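Local atomic coordinates of vinylacetyl-CoA Delta-isomerase (Nitrosopumilus maritimus SCM1, PDB entry 6VJR), a protein that probably dehydrates 4-hydroxybutyryl-CoA and isomerises vinylacetyl-CoA, holding a [4Fe-4S] cluster, iron and FAD. Residues D6-S11 / A41-Y46; T114-E119 / K349-V354; A308-Y313 / M422-L427; C365-T370 / A453-I458. All blocks are in the same frame, centred on the assembly; numbering follows the deposited sequence. Where two conformers were deposited one is given.

Contact 1: D6-S11 / A41-Y46; sequences DDYIES and AVAETY
Helical segments 6-11 and 41-46 cross with 135° between their N-to-C directions and 8.8 Å between their axes at closest approach, and CA of Tyr8 lies 6.3 Å from CA of Ala43, the nearest such pair. Tyr8 buries most of the surface on its side. Its CG is anti to the backbone N (chi1 162°), so the ring lies against the second helix. At its base, Tyr8 CB sits over a face of the Tyr46 ring, off-centre toward the rim, 3.9 Å from the centroid of that ring: a CH-pi contact. The two rings are turned only 21° from parallel, yet with centroids 5.1 Å apart they barely overlap; Tyr8 CG meets Tyr46 CE1 at 3.5 Å. Near the phenol tip, CZ of Tyr8 abuts CG1 of Val42 at 3.4 Å, the two side chains crossing almost squarely. Ile9 adds CD1 against Ala43 CB at 4.0 Å. Both buried hydroxyls are hydrogen-bonded to backbone carbonyls, Tyr8 OH at Asn192 and Tyr46 OH at Asn140, while Arg100 makes a cation-pi contact with Tyr46. Val42 also touches Gln99, which lines the cluster pocket, so this apolar helix-helix packing puts the N-terminal helix one layer behind the [4Fe-4S] site.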
loop_
_atom_site.group_PDB
_atom_site.type_symbol
_atom_site.label_atom_id
_atom_site.label_comp_id
_atom_site.label_asym_id
_atom_site.label_seq_id
_atom_site.Cartn_x
_atom_site.Cartn_y
_atom_site.Cartn_z
ATOM N N ASP A 6 39.787 -15.026 -13.416
ATOM C CA ASP A 6 40.253 -15.964 -14.419
ATOM C C ASP A 6 40.764 -17.247 -13.778
ATOM O O ASP A 6 40.538 -18.325 -14.309
ATOM C CB ASP A 6 41.270 -15.325 -15.329
ATOM C CG ASP A 6 40.697 -14.264 -16.257
ATOM O OD1 ASP A 6 39.447 -14.120 -16.334
ATOM O OD2 ASP A 6 41.516 -13.581 -16.887
ATOM N N ASP A 7 41.513 -17.130 -12.679
ATOM C CA ASP A 7 41.989 -18.307 -11.969
ATOM C C ASP A 7 40.795 -19.150 -11.487
ATOM O O ASP A 7 40.800 -20.381 -11.548
ATOM C CB ASP A 7 42.804 -17.910 -10.754
ATOM C CG ASP A 7 44.170 -17.278 -10.982
ATOM O OD1 ASP A 7 44.723 -17.393 -12.086
ATOM O OD2 ASP A 7 44.641 -16.621 -10.042
ATOM N N TYR A 8 39.754 -18.468 -11.005
ATOM C CA TYR A 8 38.556 -19.141 -10.520
ATOM C C TYR A 8 37.877 -19.914 -11.647
ATOM O O TYR A 8 37.557 -21.090 -11.506
ATOM C CB TYR A 8 37.617 -18.133 -9.884
ATOM C CG TYR A 8 36.202 -18.675 -9.758
ATOM C CD1 TYR A 8 35.885 -19.699 -8.847
ATOM C CD2 TYR A 8 35.199 -18.217 -10.583
ATOM C CE1 TYR A 8 34.609 -20.230 -8.764
ATOM C CE2 TYR A 8 33.913 -18.694 -10.459
ATOM C CZ TYR A 8 33.616 -19.715 -9.574
ATOM O OH TYR A 8 32.327 -20.146 -9.521
ATOM N N ILE A 9 37.726 -19.272 -12.801
ATOM C CA ILE A 9 37.105 -19.950 -13.935
ATOM C C ILE A 9 37.895 -21.207 -14.320
ATOM O O ILE A 9 37.324 -22.270 -14.508
ATOM C CB ILE A 9 36.908 -18.969 -15.087
ATOM C CG1 ILE A 9 35.891 -17.917 -14.667
ATOM C CG2 ILE A 9 36.519 -19.655 -16.394
ATOM C CD1 ILE A 9 35.781 -16.755 -15.632
ATOM N N GLU A 10 39.231 -21.121 -14.321
ATOM C CA GLU A 10 40.048 -22.272 -14.629
ATOM C C GLU A 10 39.875 -23.392 -13.600
ATOM O O GLU A 10 39.868 -24.545 -13.995
ATOM C CB GLU A 10 41.498 -21.800 -14.687
ATOM C CG GLU A 10 42.467 -22.893 -15.116
ATOM C CD GLU A 10 42.186 -23.549 -16.457
ATOM O OE1 GLU A 10 41.723 -22.872 -17.418
ATOM O OE2 GLU A 10 42.445 -24.780 -16.522
ATOM N N SER A 11 39.688 -23.060 -12.313
ATOM C CA SER A 11 39.508 -24.045 -11.248
ATOM C C SER A 11 38.208 -24.861 -11.419
ATOM O O SER A 11 38.084 -25.943 -10.829
ATOM C CB SER A 11 39.474 -23.365 -9.870
ATOM O OG SER A 11 38.164 -22.822 -9.600
ATOM N N ALA A 41 29.540 -14.046 -12.782
ATOM C CA ALA A 41 29.145 -13.317 -11.583
ATOM C C ALA A 41 30.051 -13.704 -10.426
ATOM O O ALA A 41 30.521 -12.834 -9.701
ATOM C CB ALA A 41 27.682 -13.545 -11.284
ATOM N N VAL A 42 30.252 -15.007 -10.197
ATOM C CA VAL A 42 31.157 -15.391 -9.129
ATOM C C VAL A 42 32.575 -14.891 -9.398
ATOM O O VAL A 42 33.258 -14.456 -8.459
ATOM C CB VAL A 42 31.130 -16.902 -8.877
ATOM C CG1 VAL A 42 32.070 -17.264 -7.754
ATOM C CG2 VAL A 42 29.713 -17.381 -8.586
ATOM N N ALA A 43 33.031 -14.927 -10.658
ATOM C CA ALA A 43 34.388 -14.471 -10.949
ATOM C C ALA A 43 34.560 -13.016 -10.512
ATOM O O ALA A 43 35.631 -12.600 -10.132
ATOM C CB ALA A 43 34.691 -14.625 -12.411
ATOM N N GLU A 44 33.515 -12.199 -10.663
ATOM C CA GLU A 44 33.567 -10.791 -10.276
ATOM C C GLU A 44 33.789 -10.599 -8.768
ATOM O O GLU A 44 34.351 -9.580 -8.350
ATOM C CB GLU A 44 32.347 -10.021 -10.797
ATOM C CG GLU A 44 32.200 -8.647 -10.159
ATOM C CD GLU A 44 33.257 -7.586 -10.449
ATOM O OE1 GLU A 44 34.186 -7.806 -11.258
ATOM O OE2 GLU A 44 33.157 -6.506 -9.782
ATOM N N THR A 45 33.429 -11.583 -7.938
ATOM C CA THR A 45 33.700 -11.489 -6.513
ATOM C C THR A 45 35.206 -11.578 -6.248
ATOM O O THR A 45 35.660 -11.026 -5.261
ATOM C CB THR A 45 32.987 -12.571 -5.711
ATOM O OG1 THR A 45 33.480 -13.899 -5.871
ATOM C CG2 THR A 45 31.487 -12.567 -5.944
ATOM N N TYR A 46 35.940 -12.301 -7.093
ATOM C CA TYR A 46 37.388 -12.337 -6.990
ATOM C C TYR A 46 37.975 -11.052 -7.545
ATOM O O TYR A 46 38.907 -10.524 -6.968
ATOM C CB TYR A 46 37.942 -13.581 -7.688
ATOM C CG TYR A 46 37.662 -14.935 -7.047
ATOM C CD1 TYR A 46 36.535 -15.689 -7.328
ATOM C CD2 TYR A 46 38.567 -15.460 -6.148
ATOM C CE1 TYR A 46 36.330 -16.933 -6.740
ATOM C CE2 TYR A 46 38.410 -16.709 -5.593
ATOM C CZ TYR A 46 37.276 -17.454 -5.873
ATOM O OH TYR A 46 37.164 -18.685 -5.299
#

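Contact 2: T114-E119 / K349-V354; sequences TFEIDE and KMKSGV
Lys351 leaves its backbone with CG anti to the carbonyl carbon (chi1 -67°) and stays extended. Its CB rests 3.8 Å from CE1 of Phe115. Further out, CD of Lys351 comes within 3.6 Å of OE1 of Glu119, and CE stays near the same oxygen. The tip closes a salt bridge, Lys351 NZ donating to Glu119 OE1 at 3.1 Å from above the carboxylate plane, 32° out of it; OE1 of Glu116 lies 4.3 Å from this NZ, beyond a salt bridge. Lys351 sits in a type I beta turn from Met350 to Gly353, with hydrogen bonds from Gly353 N to Met350 O and from Met350 N to Val354 O, the pattern of a type I turn with a G1 bulge; the backbone of Gly353 would jam a CB against the preceding carbonyl. CA of Ser352 stands over one face of the Phe115 ring, 4.0 Å from the ring centroid and 18° off its normal, a CH-pi contact. An alanine at Phe115 would remove that face and would probably loosen the turn against helix 101-121. Ser352 OG bonds to His111. Glu116 OE2, salt-bridged to Arg284, also accepts from two waters, which accept in turn from the amides of Ser352 and Lys351.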
loop_
_atom_site.group_PDB
_atom_site.type_symbol
_atom_site.label_atom_id
_atom_site.label_comp_id
_atom_site.label_asym_id
_atom_site.label_seq_id
_atom_site.Cartn_x
_atom_site.Cartn_y
_atom_site.Cartn_z
ATOM N N THR A 114 28.791 -24.161 16.434
ATOM C CA THR A 114 29.673 -25.289 16.768
ATOM C C THR A 114 30.292 -25.104 18.153
ATOM O O THR A 114 30.453 -26.072 18.900
ATOM C CB THR A 114 30.757 -25.492 15.716
ATOM O OG1 THR A 114 31.461 -24.272 15.512
ATOM C CG2 THR A 114 30.202 -26.070 14.427
ATOM N N PHE A 115 30.688 -23.867 18.473
ATOM C CA PHE A 115 31.249 -23.542 19.769
ATOM C C PHE A 115 30.291 -23.941 20.892
ATOM O O PHE A 115 30.705 -24.539 21.898
ATOM C CB PHE A 115 31.608 -22.054 19.802
ATOM C CG PHE A 115 32.297 -21.635 21.090
ATOM C CD1 PHE A 115 31.560 -21.360 22.229
ATOM C CD2 PHE A 115 33.670 -21.461 21.140
ATOM C CE1 PHE A 115 32.171 -20.909 23.369
ATOM C CE2 PHE A 115 34.284 -21.038 22.303
ATOM C CZ PHE A 115 33.534 -20.766 23.414
ATOM N N GLU A 116 28.999 -23.636 20.686
ATOM C CA GLU A 116 27.994 -23.869 21.706
ATOM C C GLU A 116 27.638 -25.348 21.804
ATOM O O GLU A 116 27.395 -25.803 22.906
ATOM C CB GLU A 116 26.791 -22.951 21.539
ATOM C CG GLU A 116 27.196 -21.514 21.878
ATOM C CD GLU A 116 26.115 -20.450 21.840
ATOM O OE1 GLU A 116 25.114 -20.677 22.557
ATOM O OE2 GLU A 116 26.300 -19.402 21.167
ATOM N N ILE A 117 27.623 -26.098 20.696
ATOM C CA ILE A 117 27.436 -27.529 20.782
ATOM C C ILE A 117 28.518 -28.137 21.667
ATOM O O ILE A 117 28.210 -28.932 22.552
ATOM C CB ILE A 117 27.456 -28.188 19.396
ATOM C CG1 ILE A 117 26.375 -27.631 18.474
ATOM C CG2 ILE A 117 27.345 -29.697 19.558
ATOM C CD1 ILE A 117 26.460 -28.092 17.037
ATOM N N ASP A 118 29.787 -27.762 21.405
ATOM C CA ASP A 118 30.939 -28.314 22.107
ATOM C C ASP A 118 30.894 -27.980 23.597
ATOM O O ASP A 118 31.243 -28.827 24.433
ATOM C CB ASP A 118 32.247 -27.829 21.508
ATOM C CG ASP A 118 32.563 -28.341 20.109
ATOM O OD1 ASP A 118 31.818 -29.246 19.602
ATOM O OD2 ASP A 118 33.558 -27.844 19.525
ATOM N N GLU A 119 30.487 -26.746 23.908
ATOM C CA GLU A 119 30.343 -26.285 25.286
ATOM C C GLU A 119 29.431 -27.236 26.062
ATOM O O GLU A 119 29.728 -27.576 27.193
ATOM C CB GLU A 119 29.899 -24.821 25.261
ATOM C CG GLU A 119 29.833 -24.105 26.602
ATOM C CD GLU A 119 29.399 -22.659 26.375
ATOM O OE1 GLU A 119 28.437 -22.396 25.592
ATOM O OE2 GLU A 119 30.058 -21.781 26.950
ATOM N N LYS A 349 28.835 -9.390 19.893
ATOM C CA LYS A 349 29.745 -10.529 20.016
ATOM C C LYS A 349 29.090 -11.781 20.602
ATOM O O LYS A 349 28.465 -11.743 21.660
ATOM C CB LYS A 349 30.969 -10.094 20.815
ATOM C CG LYS A 349 32.175 -11.058 20.786
ATOM C CD LYS A 349 33.307 -10.688 21.730
ATOM C CE LYS A 349 34.111 -9.500 21.408
ATOM N NZ LYS A 349 35.393 -9.613 22.128
ATOM N N MET A 350 29.289 -12.907 19.903
ATOM C CA MET A 350 28.905 -14.215 20.394
ATOM C C MET A 350 29.994 -14.856 21.238
ATOM O O MET A 350 31.144 -14.433 21.214
ATOM C CB MET A 350 28.536 -15.114 19.217
ATOM C CG MET A 350 27.496 -14.465 18.343
ATOM S SD MET A 350 25.913 -14.124 19.165
ATOM C CE MET A 350 25.365 -15.817 19.235
ATOM N N LYS A 351 29.641 -15.943 21.936
ATOM C CA LYS A 351 30.631 -16.614 22.782
ATOM C C LYS A 351 31.901 -17.013 22.021
ATOM O O LYS A 351 32.986 -16.993 22.614
ATOM C CB LYS A 351 29.997 -17.823 23.460
ATOM C CG LYS A 351 28.917 -17.518 24.493
ATOM C CD LYS A 351 28.375 -18.818 25.070
ATOM C CE LYS A 351 27.232 -18.637 25.978
ATOM N NZ LYS A 351 26.797 -19.956 26.432
ATOM N N SER A 352 31.770 -17.466 20.757
ATOM C CA SER A 352 32.921 -17.913 19.967
ATOM C C SER A 352 33.845 -16.784 19.495
ATOM O O SER A 352 34.936 -17.062 18.995
ATOM C CB SER A 352 32.435 -18.679 18.763
ATOM O OG SER A 352 31.767 -17.829 17.848
ATOM N N GLY A 353 33.365 -15.530 19.559
ATOM C CA GLY A 353 34.107 -14.370 19.104
ATOM C C GLY A 353 33.530 -13.719 17.852
ATOM O O GLY A 353 33.835 -12.552 17.582
ATOM N N VAL A 354 32.756 -14.483 17.069
ATOM C CA VAL A 354 32.113 -13.931 15.884
ATOM C C VAL A 354 31.037 -12.925 16.312
ATOM O O VAL A 354 30.402 -13.090 17.338
ATOM C CB VAL A 354 31.523 -15.021 14.958
ATOM C CG1 VAL A 354 30.371 -15.774 15.607
ATOM C CG2 VAL A 354 31.095 -14.489 13.609
HETATM O O HOH W 1 29.112 -18.967 20.252
HETATM O O HOH W 2 26.834 -16.757 21.863
#

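Contact 3: A308-Y313 / M422-L427; sequences ATIADY and MRILRL
Ile310 and Ile424 both set CG1 anti to the backbone N, at chi1 -170° and -156°, which puts CG2 of each in the crowded position between N and the carbonyl carbon; Tyr313 instead has CG beside its backbone N. These choices fill the gap between two roughly antiparallel helices, 295-314 and 418-432, consistent with the helical C-terminal region of an acyl-CoA dehydrogenase-like fold. Measured on the short segments, the N-to-C directions differ by 146° and the axes approach to 9.7 Å, with CA of Ile310 6.6 Å from CA of Ile424. No hydrogen bond links the two segments: the contact is carried by apolar branches. Ile310 sends CD1 to CD2 of Leu425 at 3.8 Å, their side chains crossing nearly at right angles, and the same CD1 touches CG2 of Ile424 at 3.9 Å. That CG2 is shared, since it also meets Tyr313 CD2, reaching the ring obliquely. The other branch, Ile424 CG1, lies against the methyl of Thr309.

Both helices face further neighbours. Ile310 packs on Ile383 and Leu425 on Ala384, in a helix that includes the FAD-binding Asp382, and the side chain of Ile310 is about 7 Å from a bound FAD. The polar ends look to other partners: Thr309 OG1 bonds to Gly305 O, Tyr313 OH to Asp480 of the second subunit, and Asp312 forms a salt bridge with Lys468 of that subunit. Within segment 308-313 the methyl carbon Thr309 CG2 stands 3.5 Å above the plane of the Tyr313 ring, offset toward its rim.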
loop_
_atom_site.group_PDB
_atom_site.type_symbol
_atom_site.label_atom_id
_atom_site.label_comp_id
_atom_site.label_asym_id
_atom_site.label_seq_id
_atom_site.Cartn_x
_atom_site.Cartn_y
_atom_site.Cartn_z
ATOM N N ALA A 308 15.498 5.287 -15.737
ATOM C CA ALA A 308 15.876 6.668 -16.046
ATOM C C ALA A 308 16.409 6.760 -17.471
ATOM O O ALA A 308 16.172 7.752 -18.171
ATOM C CB ALA A 308 16.872 7.207 -15.047
ATOM N N THR A 309 17.156 5.720 -17.880
ATOM C CA THR A 309 17.687 5.697 -19.238
ATOM C C THR A 309 16.567 5.631 -20.274
ATOM O O THR A 309 16.621 6.373 -21.252
ATOM C CB THR A 309 18.702 4.588 -19.408
ATOM O OG1 THR A 309 19.800 4.764 -18.511
ATOM C CG2 THR A 309 19.190 4.489 -20.833
ATOM N N ILE A 310 15.621 4.698 -20.114
ATOM C CA ILE A 310 14.548 4.606 -21.110
ATOM C C ILE A 310 13.718 5.901 -21.158
ATOM O O ILE A 310 13.296 6.340 -22.225
ATOM C CB ILE A 310 13.716 3.317 -20.964
ATOM C CG1 ILE A 310 12.766 3.117 -22.127
ATOM C CG2 ILE A 310 12.920 3.286 -19.660
ATOM C CD1 ILE A 310 13.401 3.036 -23.498
ATOM N N ALA A 311 13.467 6.548 -20.020
ATOM C CA ALA A 311 12.756 7.822 -19.995
ATOM C C ALA A 311 13.485 8.867 -20.842
ATOM O O ALA A 311 12.873 9.595 -21.635
ATOM C CB ALA A 311 12.531 8.333 -18.587
ATOM N N ASP A 312 14.818 8.918 -20.701
ATOM C CA ASP A 312 15.672 9.790 -21.490
ATOM C C ASP A 312 15.550 9.486 -22.983
ATOM O O ASP A 312 15.247 10.385 -23.782
ATOM C CB ASP A 312 17.083 9.617 -20.956
ATOM C CG ASP A 312 18.193 10.282 -21.723
ATOM O OD1 ASP A 312 17.884 10.857 -22.750
ATOM O OD2 ASP A 312 19.371 10.182 -21.279
ATOM N N TYR A 313 15.671 8.204 -23.343
ATOM C CA TYR A 313 15.600 7.796 -24.743
ATOM C C TYR A 313 14.222 8.086 -25.352
ATOM O O TYR A 313 14.108 8.305 -26.574
ATOM C CB TYR A 313 15.912 6.305 -24.810
ATOM C CG TYR A 313 17.357 5.897 -24.550
ATOM C CD1 TYR A 313 18.401 6.826 -24.546
ATOM C CD2 TYR A 313 17.685 4.548 -24.457
ATOM C CE1 TYR A 313 19.703 6.405 -24.370
ATOM C CE2 TYR A 313 18.995 4.133 -24.333
ATOM C CZ TYR A 313 20.007 5.062 -24.339
ATOM O OH TYR A 313 21.298 4.609 -24.172
ATOM N N MET A 422 16.710 -0.524 -27.608
ATOM C CA MET A 422 16.423 -1.948 -27.508
ATOM C C MET A 422 17.160 -2.598 -26.340
ATOM O O MET A 422 16.574 -3.379 -25.590
ATOM C CB MET A 422 16.715 -2.694 -28.808
ATOM C CG MET A 422 15.872 -2.205 -29.928
ATOM S SD MET A 422 16.111 -3.042 -31.508
ATOM C CE MET A 422 16.330 -4.701 -30.856
ATOM N N ARG A 423 18.451 -2.325 -26.208
ATOM C CA ARG A 423 19.225 -2.962 -25.162
ATOM C C ARG A 423 18.679 -2.617 -23.770
ATOM O O ARG A 423 18.609 -3.474 -22.895
ATOM C CB ARG A 423 20.699 -2.540 -25.264
ATOM C CG ARG A 423 21.454 -3.258 -26.362
ATOM C CD ARG A 423 22.837 -2.656 -26.574
ATOM N NE ARG A 423 23.658 -3.377 -27.533
ATOM C CZ ARG A 423 24.193 -4.564 -27.330
ATOM N NH1 ARG A 423 24.230 -5.097 -26.125
ATOM N NH2 ARG A 423 24.811 -5.164 -28.331
ATOM N N ILE A 424 18.325 -1.343 -23.551
ATOM C CA ILE A 424 17.891 -0.952 -22.217
ATOM C C ILE A 424 16.510 -1.573 -21.924
ATOM O O ILE A 424 16.252 -2.025 -20.815
ATOM C CB ILE A 424 17.947 0.562 -21.960
ATOM C CG1 ILE A 424 18.064 0.810 -20.455
ATOM C CG2 ILE A 424 16.774 1.303 -22.589
ATOM C CD1 ILE A 424 19.450 0.518 -19.911
ATOM N N LEU A 425 15.623 -1.641 -22.917
ATOM C CA LEU A 425 14.346 -2.319 -22.742
ATOM C C LEU A 425 14.520 -3.794 -22.375
ATOM O O LEU A 425 13.845 -4.298 -21.466
ATOM C CB LEU A 425 13.463 -2.148 -23.978
ATOM C CG LEU A 425 12.933 -0.732 -24.243
ATOM C CD1 LEU A 425 12.488 -0.585 -25.662
ATOM C CD2 LEU A 425 11.777 -0.449 -23.308
ATOM N N ARG A 426 15.442 -4.469 -23.063
ATOM C CA ARG A 426 15.747 -5.875 -22.743
ATOM C C ARG A 426 16.274 -6.017 -21.311
ATOM O O ARG A 426 15.987 -6.993 -20.644
ATOM C CB ARG A 426 16.705 -6.502 -23.761
ATOM C CG ARG A 426 16.004 -6.738 -25.101
ATOM C CD ARG A 426 14.917 -7.783 -24.983
ATOM N NE ARG A 426 14.518 -8.217 -26.315
ATOM C CZ ARG A 426 13.236 -8.459 -26.686
ATOM N NH1 ARG A 426 12.324 -8.619 -25.757
ATOM N NH2 ARG A 426 12.945 -8.623 -27.968
ATOM N N LEU A 427 17.109 -5.069 -20.846
ATOM C CA LEU A 427 17.582 -5.103 -19.475
ATOM C C LEU A 427 16.407 -5.068 -18.487
ATOM O O LEU A 427 16.355 -5.866 -17.520
ATOM C CB LEU A 427 18.661 -4.076 -19.187
ATOM C CG LEU A 427 19.230 -4.119 -17.773
ATOM C CD1 LEU A 427 19.922 -5.431 -17.457
ATOM C CD2 LEU A 427 20.161 -2.949 -17.567
#

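Contact 4: C365-T370 / A453-I458; sequences CKHNVT and AQRIQI
Both ring nitrogens of His367 are used. His367 ND1 donates to Gln454 OE1 over 3.0 Å in an almost straight bond (175°), with the oxygen in the ring plane but the donor above the carbonyl plane. On the other nitrogen, Arg455 NH1 donates to His367 NE2 at 2.9 Å, more bent at 146°, and NH1 is tilted from the ring plane. The pair of bonds is consistent with a neutral imidazole carrying its proton on ND1. Gln454 NE2 is satisfied by Gly449 O, so both ends of the amide are bonded, while its flat middle packs on Lys366, CG of Lys366 lying only 3.2 Å from CD of Gln454. Lys366 NZ donates to the carbonyls of Ser444 and Gly447, and Lys366 makes a cation-pi contact with the iron ligand Tyr293. Arg455 is further held by salt bridges to Asp324 and Glu328 of the second subunit. Thr370 OG1 bonds to His367 O at 2.7 Å. A leucine at His367 would remove both nitrogens and would probably leave Gln454 OE1 and Arg455 less firmly positioned. The contact is a buried polar pairing of two roughly antiparallel helices, 359-369 and 451-461, in the HpaB C-terminal region, beside the iron site and at the interface with the second subunit.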
loop_
_atom_site.group_PDB
_atom_site.type_symbol
_atom_site.label_atom_id
_atom_site.label_comp_id
_atom_site.label_asym_id
_atom_site.label_seq_id
_atom_site.Cartn_x
_atom_site.Cartn_y
_atom_site.Cartn_z
ATOM N N CYS A 365 14.530 -5.998 7.411
ATOM C CA CYS A 365 15.177 -5.888 6.119
ATOM C C CYS A 365 14.529 -6.872 5.137
ATOM O O CYS A 365 14.007 -6.515 4.081
ATOM C CB CYS A 365 16.665 -6.129 6.246
ATOM S SG CYS A 365 17.545 -6.055 4.662
ATOM N N LYS A 366 14.547 -8.141 5.481
ATOM C CA LYS A 366 14.040 -9.175 4.583
ATOM C C LYS A 366 12.542 -8.997 4.332
ATOM O O LYS A 366 12.083 -9.202 3.214
ATOM C CB LYS A 366 14.361 -10.537 5.196
ATOM C CG LYS A 366 13.451 -11.620 4.690
ATOM C CD LYS A 366 13.729 -12.057 3.264
ATOM C CE LYS A 366 12.833 -13.192 2.987
ATOM N NZ LYS A 366 12.846 -13.682 1.629
ATOM N N HIS A 367 11.772 -8.662 5.366
ATOM C CA HIS A 367 10.327 -8.530 5.145
ATOM C C HIS A 367 10.026 -7.442 4.124
ATOM O O HIS A 367 9.128 -7.615 3.279
ATOM C CB HIS A 367 9.553 -8.419 6.448
ATOM C CG HIS A 367 8.186 -8.993 6.364
ATOM N ND1 HIS A 367 8.005 -10.335 6.086
ATOM C CD2 HIS A 367 6.959 -8.461 6.462
ATOM C CE1 HIS A 367 6.679 -10.585 6.105
ATOM N NE2 HIS A 367 6.038 -9.468 6.313
ATOM N N ASN A 368 10.753 -6.320 4.202
ATOM C CA ASN A 368 10.637 -5.288 3.187
ATOM C C ASN A 368 11.063 -5.794 1.806
ATOM O O ASN A 368 10.493 -5.394 0.783
ATOM C CB ASN A 368 11.287 -3.985 3.619
ATOM C CG ASN A 368 10.497 -3.308 4.708
ATOM O OD1 ASN A 368 9.261 -3.190 4.618
ATOM N ND2 ASN A 368 11.169 -2.824 5.737
ATOM N N VAL A 369 12.167 -6.556 1.769
ATOM C CA VAL A 369 12.639 -7.179 0.531
ATOM C C VAL A 369 11.542 -8.016 -0.144
ATOM O O VAL A 369 11.495 -8.097 -1.374
ATOM C CB VAL A 369 13.929 -7.979 0.802
ATOM C CG1 VAL A 369 14.316 -8.942 -0.304
ATOM C CG2 VAL A 369 15.063 -7.019 1.089
ATOM N N THR A 370 10.653 -8.651 0.645
ATOM C CA THR A 370 9.583 -9.496 0.081
ATOM C C THR A 370 8.528 -8.667 -0.655
ATOM O O THR A 370 7.721 -9.252 -1.403
ATOM C CB THR A 370 8.911 -10.437 1.094
ATOM O OG1 THR A 370 8.035 -9.678 1.936
ATOM C CG2 THR A 370 9.923 -11.276 1.880
ATOM N N ALA A 453 7.834 -16.727 7.716
ATOM C CA ALA A 453 8.922 -17.081 8.626
ATOM C C ALA A 453 9.463 -15.843 9.341
ATOM O O ALA A 453 9.754 -15.912 10.530
ATOM C CB ALA A 453 10.059 -17.751 7.886
ATOM N N GLN A 454 9.543 -14.711 8.626
ATOM C CA GLN A 454 9.933 -13.462 9.260
ATOM C C GLN A 454 8.926 -12.995 10.288
ATOM O O GLN A 454 9.289 -12.484 11.347
ATOM C CB GLN A 454 10.226 -12.247 8.381
ATOM C CG GLN A 454 11.409 -12.432 7.475
ATOM C CD GLN A 454 10.898 -12.953 6.166
ATOM O OE1 GLN A 454 10.185 -12.286 5.378
ATOM N NE2 GLN A 454 11.361 -14.154 5.939
ATOM N N ARG A 455 7.622 -13.120 9.961
ATOM C CA ARG A 455 6.584 -12.692 10.872
ATOM C C ARG A 455 6.641 -13.461 12.183
ATOM O O ARG A 455 6.515 -12.865 13.252
ATOM C CB ARG A 455 5.236 -12.736 10.169
ATOM C CG ARG A 455 5.196 -11.846 8.926
ATOM C CD ARG A 455 3.779 -11.756 8.327
ATOM N NE ARG A 455 2.940 -10.788 9.033
ATOM C CZ ARG A 455 2.914 -9.465 8.857
ATOM N NH1 ARG A 455 3.788 -8.891 8.049
ATOM N NH2 ARG A 455 2.020 -8.750 9.516
ATOM N N ILE A 456 6.877 -14.769 12.105
ATOM C CA ILE A 456 6.986 -15.565 13.315
ATOM C C ILE A 456 8.211 -15.124 14.135
ATOM O O ILE A 456 8.131 -15.012 15.363
ATOM C CB ILE A 456 7.023 -17.060 12.969
ATOM C CG1 ILE A 456 5.699 -17.511 12.352
ATOM C CG2 ILE A 456 7.400 -17.897 14.187
ATOM C CD1 ILE A 456 5.764 -18.866 11.689
ATOM N N GLN A 457 9.320 -14.776 13.472
ATOM C CA GLN A 457 10.506 -14.374 14.214
ATOM C C GLN A 457 10.351 -12.963 14.804
ATOM O O GLN A 457 10.860 -12.690 15.891
ATOM C CB GLN A 457 11.734 -14.441 13.313
ATOM C CG GLN A 457 13.051 -14.257 14.023
ATOM C CD GLN A 457 13.455 -15.370 14.971
ATOM O OE1 GLN A 457 12.755 -16.398 15.188
ATOM N NE2 GLN A 457 14.632 -15.111 15.555
ATOM N N ILE A 458 9.633 -12.061 14.114
ATOM C CA ILE A 458 9.304 -10.773 14.702
ATOM C C ILE A 458 8.453 -11.004 15.950
ATOM O O ILE A 458 8.685 -10.396 16.990
ATOM C CB ILE A 458 8.622 -9.873 13.688
ATOM C CG1 ILE A 458 9.616 -9.460 12.561
ATOM C CG2 ILE A 458 8.023 -8.664 14.380
ATOM C CD1 ILE A 458 8.937 -8.825 11.346
#

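In the fold
From the N terminus, contact 1 closes first, over a short loop of 29 residues, joining the opening helix to helix 36-51 before any other contact begins. Contact 2 then opens on helix 101-121 and closes only at 349-354, tying the N-terminal region of the HpaB family to the C-terminal one. Contact 3 opens at 308-313 inside that loop and closes at 422-427 beyond it, so the two cross, although their centres are 50 Å apart, on opposite sides of the chain's centre. Contact 4 opens at 365-370, after contact 2 has closed, and crosses contact 3, closing at 453-458. Contacts 3 and 4 both join C-terminal helices and both touch the second subunit.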